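Local coordinates for cobalamin biosynthesis protein CobN (Mycobacterium tuberculosis, PDB 7C6O) that forms the large, catalytic subunit of cobaltochelatase and, with its partner subunits, probably inserts cobalt into the corrin ring during cobalamin biosynthesis, at residues L555-N560 / Y588-N593; P595-Q600 / W886-M891; L609-I614 / R840-V845; F944-P949 / G1001-G1006. One frame throughout, in Å; residues are numbered along the deposited sequence. Where two conformers were deposited one is given.

Interaction 1: L555-N560 / Y588-N593; sequences LGKHGN and YPFLVN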
loop_
_atom_site.group_PDB
_atom_site.type_symbol
_atom_site.label_atom_id
_atom_site.label_comp_id
_atom_site.label_asym_id
_atom_site.label_seq_id
_atom_site.Cartn_x
_atom_site.Cartn_y
_atom_site.Cartn_z
ATOM N N LEU A 555 -15.275 -6.659 -3.371
ATOM C CA LEU A 555 -14.746 -8.017 -3.275
ATOM C C LEU A 555 -13.376 -8.119 -3.940
ATOM O O LEU A 555 -13.271 -8.134 -5.171
ATOM C CB LEU A 555 -15.729 -9.009 -3.891
ATOM C CG LEU A 555 -16.893 -9.341 -2.959
ATOM C CD1 LEU A 555 -17.786 -10.404 -3.569
ATOM C CD2 LEU A 555 -16.364 -9.783 -1.603
ATOM N N GLY A 556 -12.328 -8.199 -3.123
ATOM C CA GLY A 556 -11.021 -8.606 -3.592
ATOM C C GLY A 556 -10.188 -7.480 -4.183
ATOM O O GLY A 556 -10.669 -6.394 -4.517
ATOM N N LYS A 557 -8.895 -7.776 -4.334
ATOM C CA LYS A 557 -7.924 -6.819 -4.856
ATOM C C LYS A 557 -7.942 -6.822 -6.382
ATOM O O LYS A 557 -7.650 -7.852 -6.999
ATOM C CB LYS A 557 -6.524 -7.165 -4.345
ATOM C CG LYS A 557 -5.404 -6.287 -4.894
ATOM C CD LYS A 557 -4.610 -6.966 -5.988
ATOM C CE LYS A 557 -3.421 -6.118 -6.412
ATOM N NZ LYS A 557 -2.751 -6.645 -7.634
ATOM N N HIS A 558 -8.279 -5.685 -7.000
ATOM C CA HIS A 558 -8.802 -4.482 -6.345
ATOM C C HIS A 558 -9.645 -3.711 -7.356
ATOM O O HIS A 558 -9.583 -3.987 -8.554
ATOM C CB HIS A 558 -7.684 -3.577 -5.806
ATOM C CG HIS A 558 -6.694 -3.141 -6.843
ATOM N ND1 HIS A 558 -5.374 -3.537 -6.821
ATOM C CD2 HIS A 558 -6.827 -2.339 -7.926
ATOM C CE1 HIS A 558 -4.738 -3.003 -7.848
ATOM N NE2 HIS A 558 -5.597 -2.271 -8.534
ATOM N N GLY A 559 -10.418 -2.732 -6.873
ATOM C CA GLY A 559 -11.209 -1.885 -7.742
ATOM C C GLY A 559 -10.465 -0.628 -8.164
ATOM O O GLY A 559 -9.288 -0.432 -7.866
ATOM N N ASN A 560 -11.182 0.247 -8.875
ATOM C CA ASN A 560 -10.576 1.452 -9.425
ATOM C C ASN A 560 -10.940 2.729 -8.680
ATOM O O ASN A 560 -10.329 3.769 -8.948
ATOM C CB ASN A 560 -10.940 1.615 -10.912
ATOM C CG ASN A 560 -12.445 1.690 -11.161
ATOM O OD1 ASN A 560 -13.228 2.069 -10.289
ATOM N ND2 ASN A 560 -12.852 1.333 -12.376
ATOM N N TYR A 588 -13.717 -4.124 2.752
ATOM C CA TYR A 588 -12.864 -4.475 1.618
ATOM C C TYR A 588 -12.034 -5.714 1.925
ATOM O O TYR A 588 -10.900 -5.612 2.411
ATOM C CB TYR A 588 -11.959 -3.294 1.266
ATOM C CG TYR A 588 -11.621 -3.103 -0.196
ATOM C CD1 TYR A 588 -11.449 -4.183 -1.052
ATOM C CD2 TYR A 588 -11.451 -1.822 -0.712
ATOM C CE1 TYR A 588 -11.124 -3.987 -2.389
ATOM C CE2 TYR A 588 -11.132 -1.618 -2.038
ATOM C CZ TYR A 588 -10.968 -2.699 -2.872
ATOM O OH TYR A 588 -10.647 -2.478 -4.190
ATOM N N PRO A 589 -12.566 -6.906 1.655
ATOM C CA PRO A 589 -11.730 -8.114 1.730
ATOM C C PRO A 589 -10.527 -7.981 0.804
ATOM O O PRO A 589 -10.660 -7.585 -0.356
ATOM C CB PRO A 589 -12.678 -9.231 1.282
ATOM C CG PRO A 589 -14.047 -8.705 1.612
ATOM C CD PRO A 589 -13.977 -7.225 1.366
ATOM N N PHE A 590 -9.342 -8.293 1.328
ATOM C CA PHE A 590 -8.123 -7.935 0.618
ATOM C C PHE A 590 -7.013 -8.934 0.902
ATOM O O PHE A 590 -6.814 -9.344 2.044
ATOM C CB PHE A 590 -7.662 -6.526 1.004
ATOM C CG PHE A 590 -7.124 -5.741 -0.147
ATOM C CD1 PHE A 590 -5.824 -5.930 -0.580
ATOM C CD2 PHE A 590 -7.925 -4.829 -0.810
ATOM C CE1 PHE A 590 -5.330 -5.217 -1.652
ATOM C CE2 PHE A 590 -7.440 -4.109 -1.882
ATOM C CZ PHE A 590 -6.144 -4.299 -2.303
ATOM N N LEU A 591 -6.277 -9.302 -0.144
ATOM C CA LEU A 591 -5.214 -10.291 -0.014
ATOM C C LEU A 591 -4.120 -9.795 0.929
ATOM O O LEU A 591 -3.644 -8.664 0.807
ATOM C CB LEU A 591 -4.634 -10.601 -1.392
ATOM C CG LEU A 591 -3.498 -11.619 -1.463
ATOM C CD1 LEU A 591 -3.929 -12.969 -0.893
ATOM C CD2 LEU A 591 -3.015 -11.763 -2.900
ATOM N N VAL A 592 -3.711 -10.664 1.860
ATOM C CA VAL A 592 -2.820 -10.256 2.946
ATOM C C VAL A 592 -1.439 -9.857 2.431
ATOM O O VAL A 592 -0.781 -8.990 3.024
ATOM C CB VAL A 592 -2.728 -11.377 4.004
ATOM C CG1 VAL A 592 -2.171 -12.663 3.392
ATOM C CG2 VAL A 592 -1.880 -10.933 5.194
ATOM N N ASN A 593 -0.967 -10.456 1.336
ATOM C CA ASN A 593 0.375 -10.165 0.845
ATOM C C ASN A 593 0.386 -9.109 -0.256
ATOM O O ASN A 593 1.367 -9.010 -0.999
ATOM C CB ASN A 593 1.067 -11.444 0.367
ATOM C CG ASN A 593 0.444 -12.016 -0.888
ATOM O OD1 ASN A 593 -0.627 -12.616 -0.840
ATOM N ND2 ASN A 593 1.126 -11.858 -2.016
#

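Interaction 2: P595-Q600 / W886-M891; sequences PGEGTQ and WGTSAM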
loop_
_atom_site.group_PDB
_atom_site.type_symbol
_atom_site.label_atom_id
_atom_site.label_comp_id
_atom_site.label_asym_id
_atom_site.label_seq_id
_atom_site.Cartn_x
_atom_site.Cartn_y
_atom_site.Cartn_z
ATOM N N PRO A 595 0.108 -5.526 0.437
ATOM C CA PRO A 595 -0.085 -4.398 1.367
ATOM C C PRO A 595 -0.261 -3.054 0.685
ATOM O O PRO A 595 -1.062 -2.235 1.152
ATOM C CB PRO A 595 1.191 -4.432 2.219
ATOM C CG PRO A 595 2.198 -5.117 1.361
ATOM C CD PRO A 595 1.439 -6.140 0.586
ATOM N N GLY A 596 0.470 -2.794 -0.399
ATOM C CA GLY A 596 0.400 -1.481 -1.023
ATOM C C GLY A 596 -0.973 -1.177 -1.589
ATOM O O GLY A 596 -1.530 -0.096 -1.371
ATOM N N GLU A 597 -1.545 -2.133 -2.319
ATOM C CA GLU A 597 -2.846 -1.899 -2.932
ATOM C C GLU A 597 -3.943 -1.792 -1.877
ATOM O O GLU A 597 -4.865 -0.981 -2.014
ATOM C CB GLU A 597 -3.150 -3.009 -3.937
ATOM C CG GLU A 597 -2.105 -3.138 -5.048
ATOM C CD GLU A 597 -0.931 -4.036 -4.671
ATOM O OE1 GLU A 597 -0.716 -4.285 -3.465
ATOM O OE2 GLU A 597 -0.221 -4.501 -5.590
ATOM N N GLY A 598 -3.857 -2.592 -0.812
ATOM C CA GLY A 598 -4.826 -2.466 0.265
ATOM C C GLY A 598 -4.710 -1.139 0.985
ATOM O O GLY A 598 -5.718 -0.529 1.357
ATOM N N THR A 599 -3.477 -0.671 1.182
ATOM C CA THR A 599 -3.249 0.600 1.860
ATOM C C THR A 599 -3.848 1.764 1.078
ATOM O O THR A 599 -4.365 2.720 1.671
ATOM C CB THR A 599 -1.746 0.796 2.071
ATOM O OG1 THR A 599 -1.250 -0.242 2.925
ATOM C CG2 THR A 599 -1.455 2.137 2.700
ATOM N N GLN A 600 -3.803 1.696 -0.255
ATOM C CA GLN A 600 -4.368 2.776 -1.057
ATOM C C GLN A 600 -5.870 2.894 -0.834
ATOM O O GLN A 600 -6.411 4.004 -0.774
ATOM C CB GLN A 600 -4.059 2.559 -2.540
ATOM C CG GLN A 600 -4.337 3.780 -3.425
ATOM C CD GLN A 600 -3.357 4.927 -3.190
ATOM O OE1 GLN A 600 -3.150 5.368 -2.058
ATOM N NE2 GLN A 600 -2.756 5.418 -4.265
ATOM N N TRP A 886 7.999 -0.401 -6.526
ATOM C CA TRP A 886 6.604 -0.318 -6.118
ATOM C C TRP A 886 6.483 -0.175 -4.606
ATOM O O TRP A 886 7.309 -0.686 -3.845
ATOM C CB TRP A 886 5.823 -1.559 -6.558
ATOM C CG TRP A 886 5.716 -1.738 -8.036
ATOM C CD1 TRP A 886 5.838 -0.773 -8.994
ATOM C CD2 TRP A 886 5.467 -2.965 -8.731
ATOM N NE1 TRP A 886 5.677 -1.325 -10.244
ATOM C CE2 TRP A 886 5.448 -2.670 -10.108
ATOM C CE3 TRP A 886 5.262 -4.286 -8.321
ATOM C CZ2 TRP A 886 5.229 -3.648 -11.078
ATOM C CZ3 TRP A 886 5.044 -5.255 -9.285
ATOM C CH2 TRP A 886 5.027 -4.930 -10.647
ATOM N N GLY A 887 5.416 0.502 -4.177
ATOM C CA GLY A 887 5.180 0.656 -2.752
ATOM C C GLY A 887 4.845 -0.656 -2.068
ATOM O O GLY A 887 5.293 -0.914 -0.946
ATOM N N THR A 888 4.057 -1.506 -2.734
ATOM C CA THR A 888 3.703 -2.789 -2.139
ATOM C C THR A 888 4.941 -3.650 -1.915
ATOM O O THR A 888 5.005 -4.400 -0.933
ATOM C CB THR A 888 2.665 -3.509 -3.013
ATOM O OG1 THR A 888 2.077 -4.586 -2.274
ATOM C CG2 THR A 888 3.288 -4.058 -4.294
ATOM N N SER A 889 5.951 -3.521 -2.782
ATOM C CA SER A 889 7.195 -4.261 -2.597
ATOM C C SER A 889 7.962 -3.754 -1.383
ATOM O O SER A 889 8.506 -4.550 -0.610
ATOM C CB SER A 889 8.060 -4.149 -3.851
ATOM O OG SER A 889 7.376 -4.643 -4.990
ATOM N N ALA A 890 8.033 -2.433 -1.208
ATOM C CA ALA A 890 8.694 -1.890 -0.029
ATOM C C ALA A 890 8.000 -2.338 1.249
ATOM O O ALA A 890 8.656 -2.536 2.276
ATOM C CB ALA A 890 8.741 -0.364 -0.103
ATOM N N MET A 891 6.681 -2.523 1.202
ATOM C CA MET A 891 5.957 -2.971 2.386
ATOM C C MET A 891 6.121 -4.467 2.629
ATOM O O MET A 891 6.070 -4.908 3.782
ATOM C CB MET A 891 4.480 -2.613 2.256
ATOM C CG MET A 891 4.213 -1.118 2.226
ATOM S SD MET A 891 2.480 -0.755 1.916
ATOM C CE MET A 891 2.436 0.999 2.294
#

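Interaction 3: L609-I614 / R840-V845; sequences LVDHLI and RNFYSV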
loop_
_atom_site.group_PDB
_atom_site.type_symbol
_atom_site.label_atom_id
_atom_site.label_comp_id
_atom_site.label_asym_id
_atom_site.label_seq_id
_atom_site.Cartn_x
_atom_site.Cartn_y
_atom_site.Cartn_z
ATOM N N LEU A 609 -10.326 -2.752 5.711
ATOM C CA LEU A 609 -9.941 -4.017 5.107
ATOM C C LEU A 609 -10.292 -5.177 6.027
ATOM O O LEU A 609 -10.281 -5.054 7.254
ATOM C CB LEU A 609 -8.441 -4.048 4.808
ATOM C CG LEU A 609 -7.839 -2.914 3.979
ATOM C CD1 LEU A 609 -6.374 -3.202 3.702
ATOM C CD2 LEU A 609 -8.607 -2.700 2.679
ATOM N N VAL A 610 -10.621 -6.313 5.419
ATOM C CA VAL A 610 -10.681 -7.597 6.110
ATOM C C VAL A 610 -9.769 -8.510 5.307
ATOM O O VAL A 610 -10.182 -9.056 4.278
ATOM C CB VAL A 610 -12.102 -8.166 6.197
ATOM C CG1 VAL A 610 -12.093 -9.494 6.948
ATOM C CG2 VAL A 610 -13.036 -7.179 6.873
ATOM N N ASP A 611 -8.522 -8.663 5.744
ATOM C CA ASP A 611 -7.597 -9.341 4.854
ATOM C C ASP A 611 -7.867 -10.842 4.848
ATOM O O ASP A 611 -8.481 -11.396 5.764
ATOM C CB ASP A 611 -6.135 -9.015 5.195
ATOM C CG ASP A 611 -5.699 -9.487 6.573
ATOM O OD1 ASP A 611 -6.438 -10.218 7.258
ATOM O OD2 ASP A 611 -4.575 -9.106 6.968
ATOM N N HIS A 612 -7.447 -11.492 3.764
ATOM C CA HIS A 612 -7.744 -12.900 3.566
ATOM C C HIS A 612 -6.484 -13.660 3.174
ATOM O O HIS A 612 -5.486 -13.086 2.730
ATOM C CB HIS A 612 -8.856 -13.117 2.516
ATOM C CG HIS A 612 -8.472 -12.752 1.113
ATOM N ND1 HIS A 612 -7.634 -13.528 0.342
ATOM C CD2 HIS A 612 -8.845 -11.712 0.330
ATOM C CE1 HIS A 612 -7.490 -12.973 -0.849
ATOM N NE2 HIS A 612 -8.216 -11.870 -0.883
ATOM N N LEU A 613 -6.561 -14.975 3.347
ATOM C CA LEU A 613 -5.409 -15.842 3.191
ATOM C C LEU A 613 -4.940 -15.884 1.737
ATOM O O LEU A 613 -5.697 -15.630 0.796
ATOM C CB LEU A 613 -5.752 -17.251 3.679
ATOM C CG LEU A 613 -4.599 -18.235 3.885
ATOM C CD1 LEU A 613 -3.612 -17.703 4.912
ATOM C CD2 LEU A 613 -5.137 -19.590 4.304
ATOM N N ILE A 614 -3.660 -16.201 1.570
ATOM C CA ILE A 614 -3.070 -16.468 0.261
ATOM C C ILE A 614 -3.733 -17.709 -0.329
ATOM O O ILE A 614 -4.319 -18.509 0.416
ATOM C CB ILE A 614 -1.549 -16.650 0.375
ATOM C CG1 ILE A 614 -1.226 -17.885 1.222
ATOM C CG2 ILE A 614 -0.912 -15.399 0.972
ATOM C CD1 ILE A 614 0.219 -18.330 1.132
ATOM N N ARG A 840 -8.127 -9.413 9.361
ATOM C CA ARG A 840 -7.742 -8.198 10.060
ATOM C C ARG A 840 -7.594 -7.038 9.080
ATOM O O ARG A 840 -7.343 -7.227 7.886
ATOM C CB ARG A 840 -6.431 -8.408 10.836
ATOM C CG ARG A 840 -6.517 -9.492 11.901
ATOM C CD ARG A 840 -5.240 -9.584 12.729
ATOM N NE ARG A 840 -4.125 -10.138 11.966
ATOM C CZ ARG A 840 -2.909 -10.349 12.463
ATOM N NH1 ARG A 840 -2.642 -10.052 13.729
ATOM N NH2 ARG A 840 -1.957 -10.856 11.693
ATOM N N ASN A 841 -7.759 -5.825 9.605
ATOM C CA ASN A 841 -7.595 -4.595 8.826
ATOM C C ASN A 841 -6.122 -4.206 8.884
ATOM O O ASN A 841 -5.691 -3.468 9.770
ATOM C CB ASN A 841 -8.500 -3.501 9.380
ATOM C CG ASN A 841 -8.390 -2.203 8.607
ATOM O OD1 ASN A 841 -7.884 -2.175 7.486
ATOM N ND2 ASN A 841 -8.870 -1.116 9.206
ATOM N N PHE A 842 -5.335 -4.694 7.924
ATOM C CA PHE A 842 -3.896 -4.711 8.147
ATOM C C PHE A 842 -3.279 -3.314 8.060
ATOM O O PHE A 842 -3.830 -2.386 7.462
ATOM C CB PHE A 842 -3.180 -5.688 7.188
ATOM C CG PHE A 842 -3.316 -5.384 5.699
ATOM C CD1 PHE A 842 -2.884 -4.184 5.150
ATOM C CD2 PHE A 842 -3.781 -6.368 4.837
ATOM C CE1 PHE A 842 -2.980 -3.948 3.784
ATOM C CE2 PHE A 842 -3.874 -6.142 3.471
ATOM C CZ PHE A 842 -3.475 -4.934 2.944
ATOM N N TYR A 843 -2.127 -3.174 8.711
ATOM C CA TYR A 843 -1.224 -2.049 8.529
ATOM C C TYR A 843 0.025 -2.544 7.807
ATOM O O TYR A 843 0.160 -3.730 7.497
ATOM C CB TYR A 843 -0.887 -1.394 9.872
ATOM C CG TYR A 843 -0.289 -2.319 10.913
ATOM C CD1 TYR A 843 1.082 -2.553 10.960
ATOM C CD2 TYR A 843 -1.089 -2.934 11.869
ATOM C CE1 TYR A 843 1.636 -3.386 11.917
ATOM C CE2 TYR A 843 -0.542 -3.766 12.834
ATOM C CZ TYR A 843 0.820 -3.987 12.854
ATOM O OH TYR A 843 1.368 -4.813 13.811
ATOM N N SER A 844 0.953 -1.625 7.529
ATOM C CA SER A 844 2.128 -1.980 6.749
ATOM C C SER A 844 3.373 -1.661 7.561
ATOM O O SER A 844 3.723 -2.417 8.479
ATOM C CB SER A 844 2.104 -1.286 5.382
ATOM O OG SER A 844 1.941 0.115 5.512
ATOM N N VAL A 845 4.077 -0.571 7.255
ATOM C CA VAL A 845 5.402 -0.320 7.804
ATOM C C VAL A 845 5.515 1.129 8.252
ATOM O O VAL A 845 4.731 1.995 7.856
ATOM C CB VAL A 845 6.515 -0.639 6.778
ATOM C CG1 VAL A 845 6.477 -2.108 6.384
ATOM C CG2 VAL A 845 6.386 0.256 5.550
HETATM O O HOH W 1 -2.952 -9.674 8.869
#

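Interaction 4: F944-P949 / G1001-G1006; sequences FRDAFP and GTYGAG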
loop_
_atom_site.group_PDB
_atom_site.type_symbol
_atom_site.label_atom_id
_atom_site.label_comp_id
_atom_site.label_asym_id
_atom_site.label_seq_id
_atom_site.Cartn_x
_atom_site.Cartn_y
_atom_site.Cartn_z
ATOM N N PHE A 944 3.906 4.419 -4.642
ATOM C CA PHE A 944 5.187 4.625 -3.972
ATOM C C PHE A 944 5.400 6.099 -3.661
ATOM O O PHE A 944 5.834 6.453 -2.558
ATOM C CB PHE A 944 6.337 4.091 -4.827
ATOM C CG PHE A 944 7.668 4.107 -4.123
ATOM C CD1 PHE A 944 8.126 2.977 -3.460
ATOM C CD2 PHE A 944 8.453 5.251 -4.111
ATOM C CE1 PHE A 944 9.343 2.984 -2.803
ATOM C CE2 PHE A 944 9.673 5.268 -3.455
ATOM C CZ PHE A 944 10.119 4.130 -2.803
ATOM N N ARG A 945 5.109 6.969 -4.629
ATOM C CA ARG A 945 5.140 8.409 -4.391
ATOM C C ARG A 945 4.234 8.801 -3.226
ATOM O O ARG A 945 4.632 9.589 -2.358
ATOM C CB ARG A 945 4.733 9.134 -5.674
ATOM C CG ARG A 945 4.320 10.587 -5.516
ATOM C CD ARG A 945 3.426 10.981 -6.683
ATOM N NE ARG A 945 2.119 10.332 -6.596
ATOM C CZ ARG A 945 1.305 10.127 -7.627
ATOM N NH1 ARG A 945 1.655 10.504 -8.851
ATOM N NH2 ARG A 945 0.135 9.534 -7.431
ATOM N N ASP A 946 3.019 8.242 -3.182
ATOM C CA ASP A 946 2.051 8.598 -2.145
ATOM C C ASP A 946 2.527 8.182 -0.759
ATOM O O ASP A 946 2.427 8.955 0.203
ATOM C CB ASP A 946 0.705 7.931 -2.431
ATOM C CG ASP A 946 0.019 8.481 -3.655
ATOM O OD1 ASP A 946 0.596 9.352 -4.343
ATOM O OD2 ASP A 946 -1.112 8.030 -3.924
ATOM N N ALA A 947 3.011 6.946 -0.629
ATOM C CA ALA A 947 3.230 6.332 0.674
ATOM C C ALA A 947 4.650 6.482 1.198
ATOM O O ALA A 947 4.857 6.366 2.412
ATOM C CB ALA A 947 2.886 4.839 0.617
ATOM N N PHE A 948 5.630 6.723 0.332
ATOM C CA PHE A 948 7.033 6.787 0.741
ATOM C C PHE A 948 7.681 8.081 0.259
ATOM O O PHE A 948 8.697 8.062 -0.444
ATOM C CB PHE A 948 7.786 5.560 0.232
ATOM C CG PHE A 948 7.302 4.271 0.833
ATOM C CD1 PHE A 948 6.425 3.452 0.140
ATOM C CD2 PHE A 948 7.697 3.895 2.106
ATOM C CE1 PHE A 948 5.970 2.271 0.698
ATOM C CE2 PHE A 948 7.245 2.714 2.671
ATOM C CZ PHE A 948 6.378 1.899 1.967
ATOM N N PRO A 949 7.130 9.237 0.642
ATOM C CA PRO A 949 7.740 10.496 0.194
ATOM C C PRO A 949 9.129 10.707 0.768
ATOM O O PRO A 949 9.984 11.285 0.085
ATOM C CB PRO A 949 6.747 11.560 0.681
ATOM C CG PRO A 949 6.146 10.954 1.906
ATOM C CD PRO A 949 6.050 9.472 1.621
ATOM N N GLY A 1001 -1.127 13.454 -9.093
ATOM C CA GLY A 1001 -2.556 13.305 -9.008
ATOM C C GLY A 1001 -3.118 12.104 -9.734
ATOM O O GLY A 1001 -4.344 11.946 -9.767
ATOM N N THR A 1002 -2.274 11.255 -10.327
ATOM C CA THR A 1002 -2.710 10.121 -11.135
ATOM C C THR A 1002 -1.874 8.896 -10.787
ATOM O O THR A 1002 -0.893 8.972 -10.039
ATOM C CB THR A 1002 -2.591 10.403 -12.640
ATOM O OG1 THR A 1002 -1.231 10.218 -13.055
ATOM C CG2 THR A 1002 -3.007 11.817 -12.963
ATOM N N TYR A 1003 -2.242 7.769 -11.402
ATOM C CA TYR A 1003 -1.631 6.474 -11.147
ATOM C C TYR A 1003 -1.532 5.684 -12.443
ATOM O O TYR A 1003 -2.162 6.015 -13.449
ATOM C CB TYR A 1003 -2.441 5.692 -10.102
ATOM C CG TYR A 1003 -2.588 6.478 -8.830
ATOM C CD1 TYR A 1003 -1.607 6.421 -7.855
ATOM C CD2 TYR A 1003 -3.672 7.327 -8.630
ATOM C CE1 TYR A 1003 -1.708 7.159 -6.706
ATOM C CE2 TYR A 1003 -3.782 8.078 -7.474
ATOM C CZ TYR A 1003 -2.793 7.986 -6.516
ATOM O OH TYR A 1003 -2.879 8.721 -5.361
ATOM N N GLY A 1004 -0.724 4.629 -12.408
ATOM C CA GLY A 1004 -0.645 3.674 -13.494
ATOM C C GLY A 1004 0.480 3.965 -14.474
ATOM O O GLY A 1004 1.135 5.009 -14.444
ATOM N N ALA A 1005 0.695 2.997 -15.372
ATOM C CA ALA A 1005 1.707 3.097 -16.413
ATOM C C ALA A 1005 1.123 3.137 -17.818
ATOM O O ALA A 1005 1.868 3.386 -18.772
ATOM C CB ALA A 1005 2.701 1.932 -16.307
ATOM N N GLY A 1006 -0.179 2.886 -17.971
ATOM C CA GLY A 1006 -0.881 3.118 -19.214
ATOM C C GLY A 1006 -0.862 1.976 -20.208
ATOM O O GLY A 1006 -1.720 1.936 -21.097
#

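Interaction 1: L555-N560 / Y588-N593
Tyr-588 and Phe-590 rise from strand 586-591 into the bend that Gly-556 to Gly-559 make just after the neighbouring parallel strand 551-555, and the two rings meet that loop in quite different ways. Tyr-588 comes in edge first. Gly-556 O lies in the plane of its ring, 3.2 Å from CE1 of Tyr-588, and beyond it the phenol oxygen accepts the backbone N-H of Gly-559, with 2.7 Å between Gly-559 N and Tyr-588 OH and an almost straight angle of 173°. Phe-590 instead offers a face. Lys-557 CB sits over it as a CH-pi contact, 3.8 Å from the centroid of the Phe-590 ring and 24° off its normal, while Lys-557 CG bears on the rim at CZ of Phe-590, 3.3 Å away. With CG anti to the backbone N (chi1 176°) and a bend at chi2, the lysine chain crosses the ring at a slant and carries its amino group on toward Asp-594 and Glu-597, both long, weak ion pairs. The two rings also support each other, the edge of Phe-590 being turned to a face of Tyr-588. A cis peptide joins Lys-557 to His-558, whose CB lies 3.9 Å from Phe-590 CZ. Along the backbone, Gly-556 N makes a weak bond to Pro-589 O, at 3.3 Å. Chemically, the strongest polar tie to the loop is the Tyr-588 hydroxyl, held by both Gly-559 N and the carboxylate of Glu-562, which together should fix the position of the phenol group.

Interaction 2: P595-Q600 / W886-M891
This is a close crossing of two helix starts, buried almost at the centre of the chain: the first turns of helix 595-604 and helix 887-893 pass with their axes 7.9 Å apart at 114°. Such proximity depends on Gly-596, whose CA comes within 3.7 Å of Thr-888 CA. Thr-888 is the polar pivot. Its OG1, anti to the backbone N (chi1 -166°), points into the opening turn of the other helix and accepts the N-H of Gly-596, the N to OG1 distance being 3.1 Å. The same hydroxyl donates to Glu-597 OE1, on the syn side of the carboxylate and 29° out of its plane. Met-891 supplies the apolar half. Its CB and Pro-595 CG touch at 3.5 Å as the two side chains slide past each other in opposite directions, SD lies 3.7 Å from Gly-596 CA, and the methyl end meets Thr-599 tip to tip. Thr-599 OG1 is itself bonded back to Pro-595 O, at 2.7 Å. One buried hydroxyl thus accepts a hydrogen bond from an amide and donates one to a carboxylate, which links the two helix starts and should help fix the rotation of Glu-597.

Interaction 3: L609-I614 / R840-V845
The backbone of residues 840-842 crosses strand 608-612 steeply, with Leu-609 CA and Asn-841 CA 4.4 Å apart, on the side of that strand turned away from its parallel neighbour 586-591. Strands 586-591 and 608-612, joined through helix 595-604, form a beta-alpha-beta crossover, and the loop lies against the outer strand of this unit. Asp-611 ties the two backbones together with both its main chain and its side chain. Its N donates to Arg-840 O at 2.8 Å, and its carboxylate takes the amide of the same residue: Arg-840 N reaches Asp-611 OD1 at 2.8 Å in a nearly linear bond (176°), arriving from above the carboxylate plane. With CG lodged between the backbone N and the carbonyl carbon (chi1 63°), the aspartate is turned toward the loop to receive it. The guanidinium of Arg-840 goes elsewhere, chiefly to Asn-834 O, and its link to Asp-611 is indirect, a water lying 2.6 Å from Asp-611 OD2 and more weakly bonded to Arg-840 NH2. At the other end of the contact, Asn-841 OD1 receives a weak bond from Leu-609 N, at 3.1 Å, besides a bond from Lys-602 NZ, which also holds Phe-842 O. The Phe-842 ring is touched in two ways. Leu-609 CD1 stands over one face as a CH-pi contact, 3.6 Å from the centroid of the Phe-842 ring, whereas Asp-611 meets its rim, the carboxylate turned 43° from the ring and OD2 lying in the ring plane, 3.6 Å from Phe-842 CD2.

Interaction 4: F944-P949 / G1001-G1006
The backbones stay well apart, 9.5 Å at the closest CA pair, Asp-946 and Gly-1001, and polar side chains bridge the gap. Both segments follow the C-terminal ends of neighbouring parallel strands, 935-940 and 995-997, in an eight-stranded mixed sheet: helix 942-947 leaves one, a glycine-rich loop the other. Arg-945 is the central piece. Its chain, bent at chi3 (70°), brings the guanidinium between its own neighbour Asp-946 and the loop. Side-on, NE and NH2 both grip Asp-946 OD1 in a salt bridge, the Arg-945 NE to Asp-946 OD1 distance being 2.9 Å. End-on, NH1 and NH2 share a single acceptor, Thr-1002 O, which lies close to the guanidinium plane, 2.9 Å from NH2 of Arg-945 and 3.2 Å from NH1. Another bond of NH1 goes to Tyr-1034 OH. Tied on two sides, the guanidinium is fixed in its orientation, and the neighbouring arginine probably stabilises the charge on Asp-946. The other carboxylate oxygen serves the loop: Tyr-1003 OH donates to Asp-946 OD2 in a contact so short in the model that its exact length is doubtful; OD2 also accepts from Gln-600 NE2 of helix 595-604. Carboxylate and phenol ring stand nearly perpendicular, 85° apart, with the acid at the ring edge, and Trp-563 meets the same ring edge-to-face. Next to the carboxylate, Arg-945 NH2 lies 3.1 Å from Tyr-1003 CE1.

How the interactions relate
The contacts form one buried cluster, with helix 595-604 at its heart. Interactions 1 and 3, centres 9 Å apart, share a sheet: Phe-590 O and His-612 N are 2.8 Å apart, a probable hydrogen bond. Interaction 2 touches both, Glu-597 lying against Lys-557 and His-558 while Met-891 CE packs on Ser-844 OG at 3.4 Å. Gln-600 carries the cluster on to interaction 4, its NE2 lying 3.1 Å from Asp-946 OD2. Interactions 1 and 4 do not touch; interactions 3 and 4, with centres about 21 Å apart, meet only where Val-845 packs on Phe-948. The sodium ion belongs elsewhere, at Asp-125 and Ser-127.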